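Local coordinates for protein 3-oxo-tetronate kinase (Salmonella typhimurium, PDB 3DQQ) that probably phosphorylates 3-oxo-tetronate at the 4-position with ATP, as a member of the four-carbon acid sugar kinase family, at residues A172-L175 with A180-R183; A184-L189 with G211-D216. One frame throughout, in Å; residues are numbered along the deposited sequence.

In the fold
The two contacts follow one another along the chain, both within the sugar-binding N-terminal domain, and both use helix 179-191. Interaction 1 sets the short helix 172-177 against the start of that helix; interaction 2 then joins its next turns to the end of helix 204-214. Their centres are about 8 Å apart, and they meet directly: Thr-182 CB lies 4.0 Å from Val-213 CG2, and Thr-174 CG2 lies 4.1 Å from Ala-185 CB. Together they form one continuous patch of helix packing beside strand 167-170, an outermost strand within this chain. The patch lies away from the residues that probably bind ATP and far from the centre of the chain.

Interaction 1. Residues A172-L175 with A180-R183; sequences AQTL and AATR
Leu-175 and Thr-182 bring the backbones of two successive helices together, with their CA atoms 5.7 Å apart, one on either side of the break between helix 172-177 and helix 179-191. The short link between the helices keeps them close, and Thr-174, Ala-181 and Thr-182 present small side chains there. Thr-174 points its CB at the second helix, and its methyl does the touching: CG2 is anti to the backbone N, which carries it out over the opposite backbone, 3.7 Å from Ala-181 O and equally near the CA of Thr-182. Its hydroxyl is turned instead beside its own backbone N. Ala-181 adds just a methyl, whose CB stands 4.0 Å from Thr-174 O, and so small a group suits a place this near the opposite backbone.

Leu-175 starts out pointing away, yet its branch bends back so that CD1 meets Thr-182 CG2 at 3.5 Å, the two side chains crossing at a slant. Thr-182 OG1 also lies near this methyl, but its hydrogen bond runs elsewhere, to the carbonyl O of Gly-178 one turn earlier. Ile-170 of strand 167-170 touches both Leu-175 and Thr-182, while His-206 of helix 204-214 touches Leu-175. With no hydrogen bond or salt bridge across the segments, the junction relies on close van der Waals packing, and the hydroxyl of Thr-182 is satisfied by the carbonyl just ahead of its helix.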
ATOM      1  N   ALA A 172      15.210 -25.320 -24.026  1.00 36.92           N
ATOM      2  CA  ALA A 172      16.489 -25.477 -23.301  1.00 36.63           C
ATOM      3  C   ALA A 172      17.380 -26.557 -23.884  1.00 36.70           C
ATOM      4  O   ALA A 172      18.573 -26.359 -24.140  1.00 36.95           O
ATOM      5  CB  ALA A 172      16.210 -25.779 -21.875  1.00 35.78           C
ATOM      6  N   GLN A 173      16.798 -27.707 -24.140  1.00 37.11           N
ATOM      7  CA  GLN A 173      17.585 -28.806 -24.701  1.00 36.84           C
ATOM      8  C   GLN A 173      18.307 -28.461 -26.002  1.00 37.13           C
ATOM      9  O   GLN A 173      19.401 -28.976 -26.234  1.00 38.35           O
ATOM     10  CB  GLN A 173      16.708 -30.029 -24.911  1.00 36.65           C
ATOM     11  CG  GLN A 173      16.345 -30.710 -23.625  1.00 36.49           C
ATOM     12  CD  GLN A 173      15.062 -30.214 -22.975  1.00 39.64           C
ATOM     13  OE1 GLN A 173      14.392 -29.287 -23.478  1.00 40.83           O
ATOM     14  NE2 GLN A 173      14.701 -30.842 -21.829  1.00 38.66           N
ATOM     15  N   THR A 174      17.725 -27.629 -26.868  1.00 36.89           N
ATOM     16  CA  THR A 174      18.431 -27.235 -28.101  1.00 36.93           C
ATOM     17  C   THR A 174      19.627 -26.323 -27.780  1.00 37.21           C
ATOM     18  O   THR A 174      20.720 -26.477 -28.297  1.00 36.35           O
ATOM     19  CB  THR A 174      17.500 -26.502 -29.036  1.00 36.84           C
ATOM     20  OG1 THR A 174      16.382 -27.330 -29.352  1.00 35.22           O
ATOM     21  CG2 THR A 174      18.210 -26.087 -30.317  1.00 36.28           C
ATOM     22  N   LEU A 175      19.396 -25.351 -26.919  1.00 38.39           N
ATOM     23  CA  LEU A 175      20.461 -24.482 -26.453  1.00 39.03           C
ATOM     24  C   LEU A 175      21.591 -25.350 -25.921  1.00 39.66           C
ATOM     25  O   LEU A 175      22.757 -25.076 -26.147  1.00 39.52           O
ATOM     26  CB  LEU A 175      19.915 -23.572 -25.350  1.00 38.80           C
ATOM     27  CG  LEU A 175      19.410 -22.166 -25.683  1.00 38.72           C
ATOM     28  CD1 LEU A 175      18.942 -21.966 -27.073  1.00 38.19           C
ATOM     29  CD2 LEU A 175      18.322 -21.812 -24.723  1.00 39.31           C
ATOM     30  N   ALA A 180      25.250 -24.189 -33.223  1.00 33.26           N
ATOM     31  CA  ALA A 180      24.865 -24.668 -34.550  1.00 33.61           C
ATOM     32  C   ALA A 180      23.442 -25.204 -34.541  1.00 34.29           C
ATOM     33  O   ALA A 180      22.650 -24.883 -35.453  1.00 36.26           O
ATOM     34  CB  ALA A 180      25.840 -25.703 -35.055  1.00 32.78           C
ATOM     35  N   ALA A 181      23.124 -25.977 -33.493  1.00 34.13           N
ATOM     36  CA  ALA A 181      21.790 -26.568 -33.280  1.00 33.53           C
ATOM     37  C   ALA A 181      20.757 -25.473 -33.093  1.00 33.42           C
ATOM     38  O   ALA A 181      19.658 -25.554 -33.646  1.00 33.52           O
ATOM     39  CB  ALA A 181      21.785 -27.534 -32.053  1.00 31.82           C
ATOM     40  N   THR A 182      21.094 -24.469 -32.290  1.00 33.11           N
ATOM     41  CA  THR A 182      20.134 -23.423 -32.004  1.00 33.86           C
ATOM     42  C   THR A 182      19.864 -22.606 -33.244  1.00 34.47           C
ATOM     43  O   THR A 182      18.719 -22.248 -33.527  1.00 35.13           O
ATOM     44  CB  THR A 182      20.592 -22.493 -30.889  1.00 33.79           C
ATOM     45  OG1 THR A 182      20.883 -23.282 -29.731  1.00 33.82           O
ATOM     46  CG2 THR A 182      19.510 -21.483 -30.539  1.00 31.33           C
ATOM     47  N   ARG A 183      20.901 -22.353 -34.016  1.00 34.68           N
ATOM     48  CA  ARG A 183      20.747 -21.548 -35.239  1.00 34.76           C
ATOM     49  C   ARG A 183      19.992 -22.340 -36.304  1.00 33.88           C
ATOM     50  O   ARG A 183      19.264 -21.789 -37.095  1.00 33.82           O
ATOM     51  CB  ARG A 183      22.134 -21.055 -35.638  1.00 34.57           C
ATOM     52  CG  ARG A 183      22.460 -20.708 -37.026  1.00 35.14           C
ATOM     53  CD  ARG A 183      23.907 -20.156 -36.929  1.00 38.79           C
ATOM     54  NE  ARG A 183      24.822 -20.374 -38.062  1.00 43.54           N
ATOM     55  CZ  ARG A 183      25.227 -21.561 -38.523  1.00 44.24           C
ATOM     56  NH1 ARG A 183      24.732 -22.725 -38.051  1.00 47.10           N
ATOM     57  NH2 ARG A 183      26.098 -21.580 -39.509  1.00 42.72           N
TER

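Interaction 2. Residues A184-L189 with G211-D216; sequences AALSRL and GEVLRD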
ATOM      1  N   ALA A 184      20.118 -23.648 -36.277  1.00 33.55           N
ATOM      2  CA  ALA A 184      19.396 -24.463 -37.221  1.00 33.67           C
ATOM      3  C   ALA A 184      17.911 -24.422 -36.866  1.00 34.01           C
ATOM      4  O   ALA A 184      17.068 -24.258 -37.749  1.00 35.11           O
ATOM      5  CB  ALA A 184      19.929 -25.879 -37.221  1.00 31.95           C
ATOM      6  N   ALA A 185      17.588 -24.548 -35.578  1.00 33.96           N
ATOM      7  CA  ALA A 185      16.190 -24.583 -35.140  1.00 33.82           C
ATOM      8  C   ALA A 185      15.526 -23.215 -35.447  1.00 34.33           C
ATOM      9  O   ALA A 185      14.355 -23.147 -35.832  1.00 35.20           O
ATOM     10  CB  ALA A 185      16.101 -24.941 -33.675  1.00 31.69           C
ATOM     11  N   LEU A 186      16.291 -22.134 -35.327  1.00 34.55           N
ATOM     12  CA  LEU A 186      15.772 -20.808 -35.620  1.00 34.81           C
ATOM     13  C   LEU A 186      15.396 -20.705 -37.073  1.00 35.26           C
ATOM     14  O   LEU A 186      14.287 -20.314 -37.378  1.00 35.78           O
ATOM     15  CB  LEU A 186      16.778 -19.721 -35.239  1.00 34.35           C
ATOM     16  CG  LEU A 186      16.792 -19.384 -33.745  1.00 34.08           C
ATOM     17  CD1 LEU A 186      18.078 -18.674 -33.289  1.00 29.88           C
ATOM     18  CD2 LEU A 186      15.525 -18.580 -33.414  1.00 32.56           C
ATOM     19  N   SER A 187      16.303 -21.069 -37.969  1.00 36.30           N
ATOM     20  CA  SER A 187      15.997 -21.119 -39.401  1.00 36.85           C
ATOM     21  C   SER A 187      14.804 -21.962 -39.691  1.00 38.14           C
ATOM     22  O   SER A 187      14.002 -21.640 -40.532  1.00 39.25           O
ATOM     23  CB  SER A 187      17.112 -21.767 -40.161  1.00 36.78           C
ATOM     24  OG  SER A 187      18.329 -21.070 -40.004  1.00 39.05           O
ATOM     25  N   ARG A 188      14.697 -23.074 -39.017  1.00 39.12           N
ATOM     26  CA  ARG A 188      13.602 -23.962 -39.291  1.00 41.37           C
ATOM     27  C   ARG A 188      12.229 -23.337 -38.952  1.00 40.76           C
ATOM     28  O   ARG A 188      11.251 -23.481 -39.718  1.00 40.16           O
ATOM     29  CB  ARG A 188      13.814 -25.233 -38.507  1.00 41.22           C
ATOM     30  CG  ARG A 188      13.162 -26.414 -39.144  1.00 45.75           C
ATOM     31  CD  ARG A 188      13.472 -27.776 -38.391  1.00 48.16           C
ATOM     32  NE  ARG A 188      14.896 -27.978 -37.980  1.00 52.50           N
ATOM     33  CZ  ARG A 188      15.334 -27.933 -36.713  1.00 53.41           C
ATOM     34  NH1 ARG A 188      14.480 -27.661 -35.700  1.00 56.25           N
ATOM     35  NH2 ARG A 188      16.624 -28.129 -36.447  1.00 51.80           N
ATOM     36  N   LEU A 189      12.165 -22.634 -37.817  1.00 40.05           N
ATOM     37  CA  LEU A 189      10.951 -21.931 -37.460  1.00 40.21           C
ATOM     38  C   LEU A 189      10.597 -20.920 -38.555  1.00 40.71           C
ATOM     39  O   LEU A 189       9.455 -20.725 -38.953  1.00 39.92           O
ATOM     40  CB  LEU A 189      11.105 -21.243 -36.104  1.00 39.44           C
ATOM     41  CG  LEU A 189      11.209 -22.218 -34.926  1.00 38.08           C
ATOM     42  CD1 LEU A 189      11.405 -21.497 -33.635  1.00 35.32           C
ATOM     43  CD2 LEU A 189       9.983 -23.070 -34.857  1.00 33.53           C
ATOM     44  N   GLY A 211      23.052 -15.099 -26.777  1.00 33.61           N
ATOM     45  CA  GLY A 211      23.882 -13.964 -27.127  1.00 33.15           C
ATOM     46  C   GLY A 211      24.796 -14.323 -28.250  1.00 32.99           C
ATOM     47  O   GLY A 211      24.961 -13.579 -29.192  1.00 34.09           O
ATOM     48  N   GLU A 212      25.373 -15.494 -28.179  1.00 33.13           N
ATOM     49  CA  GLU A 212      26.291 -15.908 -29.202  1.00 33.35           C
ATOM     50  C   GLU A 212      25.600 -16.188 -30.531  1.00 32.55           C
ATOM     51  O   GLU A 212      26.161 -15.963 -31.582  1.00 31.50           O
ATOM     52  CB  GLU A 212      27.022 -17.158 -28.741  1.00 33.44           C
ATOM     53  CG  GLU A 212      28.187 -17.561 -29.663  1.00 34.71           C
ATOM     54  CD  GLU A 212      29.175 -18.508 -28.974  1.00 37.48           C
ATOM     55  OE1 GLU A 212      29.035 -18.670 -27.714  1.00 46.08           O
ATOM     56  OE2 GLU A 212      30.085 -19.084 -29.675  1.00 43.55           O
ATOM     57  N   VAL A 213      24.387 -16.720 -30.469  1.00 32.22           N
ATOM     58  CA  VAL A 213      23.644 -17.045 -31.679  1.00 31.92           C
ATOM     59  C   VAL A 213      23.165 -15.741 -32.337  1.00 32.12           C
ATOM     60  O   VAL A 213      23.245 -15.612 -33.542  1.00 31.87           O
ATOM     61  CB  VAL A 213      22.458 -17.979 -31.353  1.00 31.58           C
ATOM     62  CG1 VAL A 213      21.587 -18.170 -32.550  1.00 28.82           C
ATOM     63  CG2 VAL A 213      22.978 -19.304 -30.808  1.00 30.83           C
ATOM     64  N   LEU A 214      22.722 -14.777 -31.523  1.00 32.12           N
ATOM     65  CA  LEU A 214      22.041 -13.584 -31.997  1.00 32.02           C
ATOM     66  C   LEU A 214      22.898 -12.337 -32.068  1.00 32.63           C
ATOM     67  O   LEU A 214      22.392 -11.272 -32.268  1.00 31.79           O
ATOM     68  CB  LEU A 214      20.856 -13.320 -31.105  1.00 31.50           C
ATOM     69  CG  LEU A 214      19.796 -14.446 -31.069  1.00 30.89           C
ATOM     70  CD1 LEU A 214      18.981 -14.290 -29.791  1.00 27.79           C
ATOM     71  CD2 LEU A 214      18.914 -14.469 -32.336  1.00 21.39           C
ATOM     72  N   ARG A 215      24.212 -12.463 -31.948  1.00 34.27           N
ATOM     73  CA  ARG A 215      25.102 -11.316 -32.127  1.00 34.36           C
ATOM     74  C   ARG A 215      24.704 -10.365 -33.249  1.00 33.55           C
ATOM     75  O   ARG A 215      24.860  -9.171 -33.129  1.00 32.96           O
ATOM     76  CB  ARG A 215      26.516 -11.782 -32.445  1.00 34.91           C
ATOM     77  CG  ARG A 215      27.551 -10.727 -32.081  1.00 36.99           C
ATOM     78  CD  ARG A 215      28.939 -11.015 -32.642  1.00 39.60           C
ATOM     79  NE  ARG A 215      28.914 -11.210 -34.083  1.00 43.80           N
ATOM     80  CZ  ARG A 215      29.793 -11.963 -34.735  1.00 46.96           C
ATOM     81  NH1 ARG A 215      30.798 -12.548 -34.076  1.00 48.78           N
ATOM     82  NH2 ARG A 215      29.690 -12.100 -36.057  1.00 46.97           N
ATOM     83  N   ASP A 216      24.241 -10.888 -34.369  1.00 33.29           N
ATOM     84  CA  ASP A 216      23.948 -10.032 -35.518  1.00 33.03           C
ATOM     85  C   ASP A 216      22.504  -9.958 -35.930  1.00 31.70           C
ATOM     86  O   ASP A 216      22.207  -9.503 -37.014  1.00 31.95           O
ATOM     87  CB  ASP A 216      24.739 -10.482 -36.696  1.00 33.11           C
ATOM     88  CG  ASP A 216      26.211 -10.522 -36.421  1.00 39.21           C
ATOM     89  OD1 ASP A 216      26.655  -9.864 -35.450  1.00 49.63           O
ATOM     90  OD2 ASP A 216      26.956 -11.179 -37.203  1.00 48.67           O
TER
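Leu-186 reaches across from helix 179-191 to Val-213 and Leu-214 near the end of helix 204-214, and these three residues make the whole contact. The helices are well separated here, the CA atoms of Leu-186 and Val-213 lying 9.6 Å apart, so it is branched aliphatic side chains that make the connection. Leu-186 has the largest share of the buried surface. Its CB points at the other helix, and with CD1 nearly anti to CA (chi2 161°) the side chain is extended, making that methyl the leading atom.

Val-213 answers from the other side. Its CB also points across, and because CG1 is anti to the backbone N (chi1 172°), this methyl comes forward to meet Leu-186 CD1 at 3.6 Å. The two side chains meet at an angle, methyl against methyl, rather than lying alongside one another. Leu-214 contributes less: its CB is directed to one side, but the branch swings round until CD2 stands 4.4 Å from Leu-186 CD1, a looser second touch on the same methyl. Leucine and valine suit this place since the contact is wholly apolar, with no hydrogen bond between the segments, and their branched ends reach far enough to meet between helices set this far apart.

Leu-186 also packs on Ile-170 of strand 167-170 and on Ala-197 of strand 196-199. Leu-214 rests on Leu-199 of the latter strand and on Leu-226 of helix 224-235, so this small cluster ties both helices to the edge of the parallel strands.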